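Local coordinates for archaeal flagellar ATP-binding protein FlaH (Methanocaldococcus jannaschii DSM 2661, PDB 4WIA) that is an ATP-binding accessory protein of the archaellum, the archaeal flagellum, and probably hydrolyses ATP with magnesium, at residues 16-28 with 204-216. Numbering follows the deposited sequence.
Sequences LDKRIGGGIPHGS and YNMAPGSYQKNIV. With SO4 (sulfate ion), chain H.
The Tyr204 ring meets Ile20 and Pro25 with its edge: Ile20 O lies in the ring plane, and Pro25 CD comes up to CE1 near that plane at 3.8 Å. One ring face carries Ala207 CA, 3.8 Å above its centre, while the CD2 edge is set over the centre of the Tyr211 ring. With CG anti to the backbone N (chi1 -161°), Tyr204 reaches the turn after helix 16-19, where Tyr204 OH donates to Ile20 O at 2.8 Å in the carbonyl plane. A phenylalanine in place of Tyr204 would keep the ring but would probably leave Ile20 O without this donor. Pro25 CG also packs on Pro208 CD, the two side chains crossing at about a right angle, and selenomethionine Met206 bends at chi3 to bring CE within 3.4 Å of Gly27 O.

At the other end, Gln212 N donates to Arg19 O (2.9 Å, N-H...O 161°). The Arg19 guanidinium, its plane 75° from the Gln212 amide, has sulfate O3 in plane at its edge; both bonds to the ion are weak, whereas NE pairs with Asp15. Gly21, at positive phi, could carry no side chain without clashing with Gly209 O, and its CA makes a CA-H...O contact with Ser210 O at 3.3 Å. Gly22 N to Asp17 O and Gly21 N to Lys18 O identify a Schellman motif closing helix 16-19, packed against the loop joining antiparallel strands 194-204 and 214-220 of the KaiC-like P-loop NTPase fold.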
loop_
_atom_site.group_PDB
_atom_site.type_symbol
_atom_site.label_atom_id
_atom_site.label_comp_id
_atom_site.label_asym_id
_atom_site.label_seq_id
_atom_site.Cartn_x
_atom_site.Cartn_y
_atom_site.Cartn_z
ATOM N N LEU A 16 6.796 -4.800 -13.796
ATOM C CA LEU A 16 6.284 -6.129 -14.150
ATOM C C LEU A 16 4.755 -6.149 -14.239
ATOM O O LEU A 16 4.207 -6.816 -15.108
ATOM C CB LEU A 16 6.736 -7.189 -13.177
ATOM C CG LEU A 16 6.377 -8.640 -13.590
ATOM C CD1 LEU A 16 7.005 -9.048 -14.914
ATOM C CD2 LEU A 16 6.778 -9.632 -12.529
ATOM N N ASP A 17 4.077 -5.372 -13.399
ATOM C CA ASP A 17 2.631 -5.231 -13.476
ATOM C C ASP A 17 2.139 -4.785 -14.827
ATOM O O ASP A 17 1.100 -5.250 -15.282
ATOM C CB ASP A 17 2.092 -4.254 -12.417
ATOM C CG ASP A 17 2.600 -2.870 -12.603
ATOM O OD1 ASP A 17 3.814 -2.670 -12.563
ATOM O OD2 ASP A 17 1.809 -1.957 -12.861
ATOM N N LYS A 18 2.846 -3.868 -15.491
ATOM C CA LYS A 18 2.412 -3.414 -16.807
ATOM C C LYS A 18 2.613 -4.516 -17.815
ATOM O O LYS A 18 1.830 -4.675 -18.710
ATOM C CB LYS A 18 3.181 -2.180 -17.312
ATOM C CG LYS A 18 3.123 -0.961 -16.404
ATOM C CD LYS A 18 1.685 -0.617 -15.997
ATOM C CE LYS A 18 1.608 0.715 -15.207
ATOM N NZ LYS A 18 2.440 0.554 -13.975
ATOM N N ARG A 19 3.690 -5.245 -17.702
ATOM C CA ARG A 19 4.015 -6.216 -18.724
ATOM C C ARG A 19 3.199 -7.462 -18.700
ATOM O O ARG A 19 3.173 -8.172 -19.685
ATOM C CB ARG A 19 5.455 -6.605 -18.577
ATOM C CG ARG A 19 6.324 -5.393 -18.693
ATOM C CD ARG A 19 7.716 -5.817 -18.444
ATOM N NE ARG A 19 8.516 -4.608 -18.399
ATOM C CZ ARG A 19 9.039 -3.997 -19.431
ATOM N NH1 ARG A 19 8.859 -4.424 -20.667
ATOM N NH2 ARG A 19 9.721 -2.915 -19.215
ATOM N N ILE A 20 2.552 -7.741 -17.569
ATOM C CA ILE A 20 1.567 -8.831 -17.497
ATOM C C ILE A 20 0.132 -8.301 -17.644
ATOM O O ILE A 20 -0.834 -9.067 -17.515
ATOM C CB ILE A 20 1.668 -9.600 -16.228
ATOM C CG1 ILE A 20 1.335 -8.732 -15.027
ATOM C CG2 ILE A 20 3.049 -10.207 -16.128
ATOM C CD1 ILE A 20 1.229 -9.571 -13.773
ATOM N N GLY A 21 0.010 -7.036 -18.063
ATOM C CA GLY A 21 -1.277 -6.459 -18.503
ATOM C C GLY A 21 -2.046 -5.838 -17.374
ATOM O O GLY A 21 -3.209 -5.546 -17.557
ATOM N N GLY A 22 -1.394 -5.592 -16.230
ATOM C CA GLY A 22 -2.024 -4.905 -15.097
ATOM C C GLY A 22 -1.960 -5.647 -13.789
ATOM O O GLY A 22 -2.010 -5.039 -12.729
ATOM N N GLY A 23 -1.928 -6.984 -13.849
ATOM C CA GLY A 23 -2.003 -7.818 -12.681
ATOM C C GLY A 23 -2.233 -9.257 -13.098
ATOM O O GLY A 23 -2.222 -9.578 -14.290
ATOM N N ILE A 24 -2.472 -10.127 -12.122
ATOM C CA ILE A 24 -2.716 -11.498 -12.400
ATOM C C ILE A 24 -4.213 -11.736 -12.202
ATOM O O ILE A 24 -4.744 -11.327 -11.193
ATOM C CB ILE A 24 -1.944 -12.372 -11.426
ATOM C CG1 ILE A 24 -0.445 -12.248 -11.644
ATOM C CG2 ILE A 24 -2.378 -13.839 -11.582
ATOM C CD1 ILE A 24 0.057 -12.835 -12.952
ATOM N N PRO A 25 -4.900 -12.320 -13.204
ATOM C CA PRO A 25 -6.334 -12.544 -13.012
ATOM C C PRO A 25 -6.599 -13.546 -11.915
ATOM O O PRO A 25 -5.946 -14.606 -11.812
ATOM C CB PRO A 25 -6.821 -13.101 -14.358
ATOM C CG PRO A 25 -5.782 -12.697 -15.338
ATOM C CD PRO A 25 -4.473 -12.662 -14.571
ATOM N N HIS A 26 -7.540 -13.191 -11.075
ATOM C CA HIS A 26 -8.115 -14.156 -10.153
ATOM C C HIS A 26 -8.529 -15.447 -10.894
ATOM O O HIS A 26 -8.977 -15.386 -12.016
ATOM C CB HIS A 26 -9.281 -13.508 -9.391
ATOM C CG HIS A 26 -8.812 -12.639 -8.262
ATOM N ND1 HIS A 26 -9.068 -11.291 -8.177
ATOM C CD2 HIS A 26 -8.074 -12.938 -7.177
ATOM C CE1 HIS A 26 -8.481 -10.787 -7.106
ATOM N NE2 HIS A 26 -7.884 -11.772 -6.474
ATOM N N GLY A 27 -8.376 -16.603 -10.237
ATOM C CA GLY A 27 -8.668 -17.874 -10.843
ATOM C C GLY A 27 -7.595 -18.366 -11.791
ATOM O O GLY A 27 -7.838 -19.255 -12.555
ATOM N N SER A 28 -6.419 -17.766 -11.802
ATOM C CA SER A 28 -5.387 -18.217 -12.723
ATOM C C SER A 28 -4.680 -19.476 -12.166
ATOM O O SER A 28 -4.429 -19.576 -10.947
ATOM C CB SER A 28 -4.360 -17.096 -12.945
ATOM O OG SER A 28 -4.915 -16.032 -13.740
ATOM N N TYR A 204 -2.067 -17.156 -22.183
ATOM C CA TYR A 204 -2.542 -16.276 -21.146
ATOM C C TYR A 204 -4.019 -16.094 -21.297
ATOM O O TYR A 204 -4.474 -15.105 -21.836
ATOM C CB TYR A 204 -1.831 -14.898 -21.257
ATOM C CG TYR A 204 -1.867 -13.997 -20.009
ATOM C CD1 TYR A 204 -2.548 -14.369 -18.865
ATOM C CD2 TYR A 204 -1.237 -12.754 -20.014
ATOM C CE1 TYR A 204 -2.582 -13.530 -17.749
ATOM C CE2 TYR A 204 -1.263 -11.910 -18.934
ATOM C CZ TYR A 204 -1.927 -12.293 -17.790
ATOM O OH TYR A 204 -1.932 -11.460 -16.678
ATOM N N ASN A 205 -4.801 -17.055 -20.831
ATOM C CA ASN A 205 -6.253 -16.902 -20.798
ATOM C C ASN A 205 -6.602 -15.808 -19.799
ATOM O O ASN A 205 -6.002 -15.700 -18.689
ATOM C CB ASN A 205 -6.941 -18.166 -20.313
ATOM C CG ASN A 205 -6.640 -19.383 -21.161
ATOM O OD1 ASN A 205 -6.278 -19.283 -22.317
ATOM N ND2 ASN A 205 -6.781 -20.573 -20.549
HETATM N N MSE A 206 -7.641 -15.085 -20.133
HETATM C CA MSE A 206 -8.173 -14.011 -19.305
HETATM C C MSE A 206 -7.171 -12.881 -19.187
HETATM O O MSE A 206 -7.212 -12.060 -18.217
HETATM C CB MSE A 206 -8.600 -14.490 -17.923
HETATM C CG MSE A 206 -9.155 -15.913 -17.836
HETATM SE SE MSE A 206 -9.649 -16.301 -15.960
HETATM C CE MSE A 206 -8.142 -17.413 -15.377
ATOM N N ALA A 207 -6.253 -12.819 -20.161
ATOM C CA ALA A 207 -5.238 -11.750 -20.167
ATOM C C ALA A 207 -5.987 -10.476 -19.937
ATOM O O ALA A 207 -6.922 -10.183 -20.658
ATOM C CB ALA A 207 -4.520 -11.718 -21.499
ATOM N N PRO A 208 -5.662 -9.762 -18.882
ATOM C CA PRO A 208 -6.396 -8.561 -18.486
ATOM C C PRO A 208 -6.072 -7.322 -19.273
ATOM O O PRO A 208 -6.699 -6.275 -19.062
ATOM C CB PRO A 208 -5.883 -8.313 -17.099
ATOM C CG PRO A 208 -4.498 -8.798 -17.149
ATOM C CD PRO A 208 -4.524 -10.016 -17.989
ATOM N N GLY A 209 -5.119 -7.412 -20.181
ATOM C CA GLY A 209 -4.791 -6.279 -21.045
ATOM C C GLY A 209 -3.595 -6.626 -21.875
ATOM O O GLY A 209 -3.032 -7.742 -21.743
ATOM N N SER A 210 -3.199 -5.673 -22.705
ATOM C CA SER A 210 -2.066 -5.849 -23.568
ATOM C C SER A 210 -0.872 -6.254 -22.722
ATOM O O SER A 210 -0.682 -5.715 -21.634
ATOM C CB SER A 210 -1.791 -4.548 -24.289
ATOM O OG SER A 210 -0.901 -4.804 -25.335
ATOM N N TYR A 211 -0.088 -7.224 -23.160
ATOM C CA TYR A 211 1.001 -7.695 -22.346
ATOM C C TYR A 211 2.222 -7.985 -23.184
ATOM O O TYR A 211 2.143 -8.111 -24.407
ATOM C CB TYR A 211 0.542 -8.930 -21.479
ATOM C CG TYR A 211 0.073 -10.092 -22.246
ATOM C CD1 TYR A 211 -1.247 -10.177 -22.710
ATOM C CD2 TYR A 211 0.955 -11.106 -22.569
ATOM C CE1 TYR A 211 -1.658 -11.245 -23.465
ATOM C CE2 TYR A 211 0.552 -12.192 -23.344
ATOM C CZ TYR A 211 -0.737 -12.270 -23.766
ATOM O OH TYR A 211 -1.066 -13.342 -24.548
ATOM N N GLN A 212 3.369 -8.072 -22.549
ATOM C CA GLN A 212 4.617 -8.394 -23.252
ATOM C C GLN A 212 4.748 -9.914 -23.341
ATOM O O GLN A 212 4.599 -10.573 -22.372
ATOM C CB GLN A 212 5.869 -7.853 -22.544
ATOM C CG GLN A 212 6.006 -6.378 -22.468
ATOM C CD GLN A 212 5.841 -5.702 -23.788
ATOM O OE1 GLN A 212 4.751 -5.249 -24.120
ATOM N NE2 GLN A 212 6.918 -5.615 -24.551
ATOM N N LYS A 213 5.034 -10.436 -24.521
ATOM C CA LYS A 213 5.238 -11.844 -24.704
ATOM C C LYS A 213 6.587 -12.313 -24.163
ATOM O O LYS A 213 6.680 -13.364 -23.534
ATOM C CB LYS A 213 5.162 -12.168 -26.183
ATOM C CG LYS A 213 4.912 -13.632 -26.431
ATOM C CD LYS A 213 4.521 -13.976 -27.852
ATOM C CE LYS A 213 4.434 -15.491 -28.014
ATOM N NZ LYS A 213 3.994 -15.865 -29.388
ATOM N N ASN A 214 7.636 -11.552 -24.429
ATOM C CA ASN A 214 8.968 -11.899 -23.962
ATOM C C ASN A 214 9.400 -10.971 -22.885
ATOM O O ASN A 214 9.539 -9.815 -23.119
ATOM C CB ASN A 214 9.928 -11.808 -25.099
ATOM C CG ASN A 214 9.637 -12.826 -26.156
ATOM O OD1 ASN A 214 9.727 -14.030 -25.910
ATOM N ND2 ASN A 214 9.279 -12.365 -27.336
ATOM N N ILE A 215 9.666 -11.479 -21.703
ATOM C CA ILE A 215 10.128 -10.625 -20.609
ATOM C C ILE A 215 11.570 -11.008 -20.268
ATOM O O ILE A 215 11.845 -12.096 -19.762
ATOM C CB ILE A 215 9.215 -10.745 -19.406
ATOM C CG1 ILE A 215 7.802 -10.282 -19.778
ATOM C CG2 ILE A 215 9.732 -9.892 -18.273
ATOM C CD1 ILE A 215 6.749 -10.679 -18.750
ATOM N N VAL A 216 12.515 -10.125 -20.618
ATOM C CA VAL A 216 13.917 -10.357 -20.295
ATOM C C VAL A 216 14.248 -9.765 -18.929
ATOM O O VAL A 216 13.795 -8.693 -18.595
ATOM C CB VAL A 216 14.831 -9.759 -21.344
ATOM C CG1 VAL A 216 16.284 -10.032 -21.007
ATOM C CG2 VAL A 216 14.476 -10.316 -22.723
HETATM S S SO4 H . 9.157 -0.934 -22.626
HETATM O O1 SO4 H . 9.842 0.151 -23.348
HETATM O O2 SO4 H . 7.678 -1.028 -22.992
HETATM O O3 SO4 H . 9.898 -2.165 -22.953
HETATM O O4 SO4 H . 9.364 -0.585 -21.200
HETATM O O HOH W 1 -4.597 -16.730 -16.166
#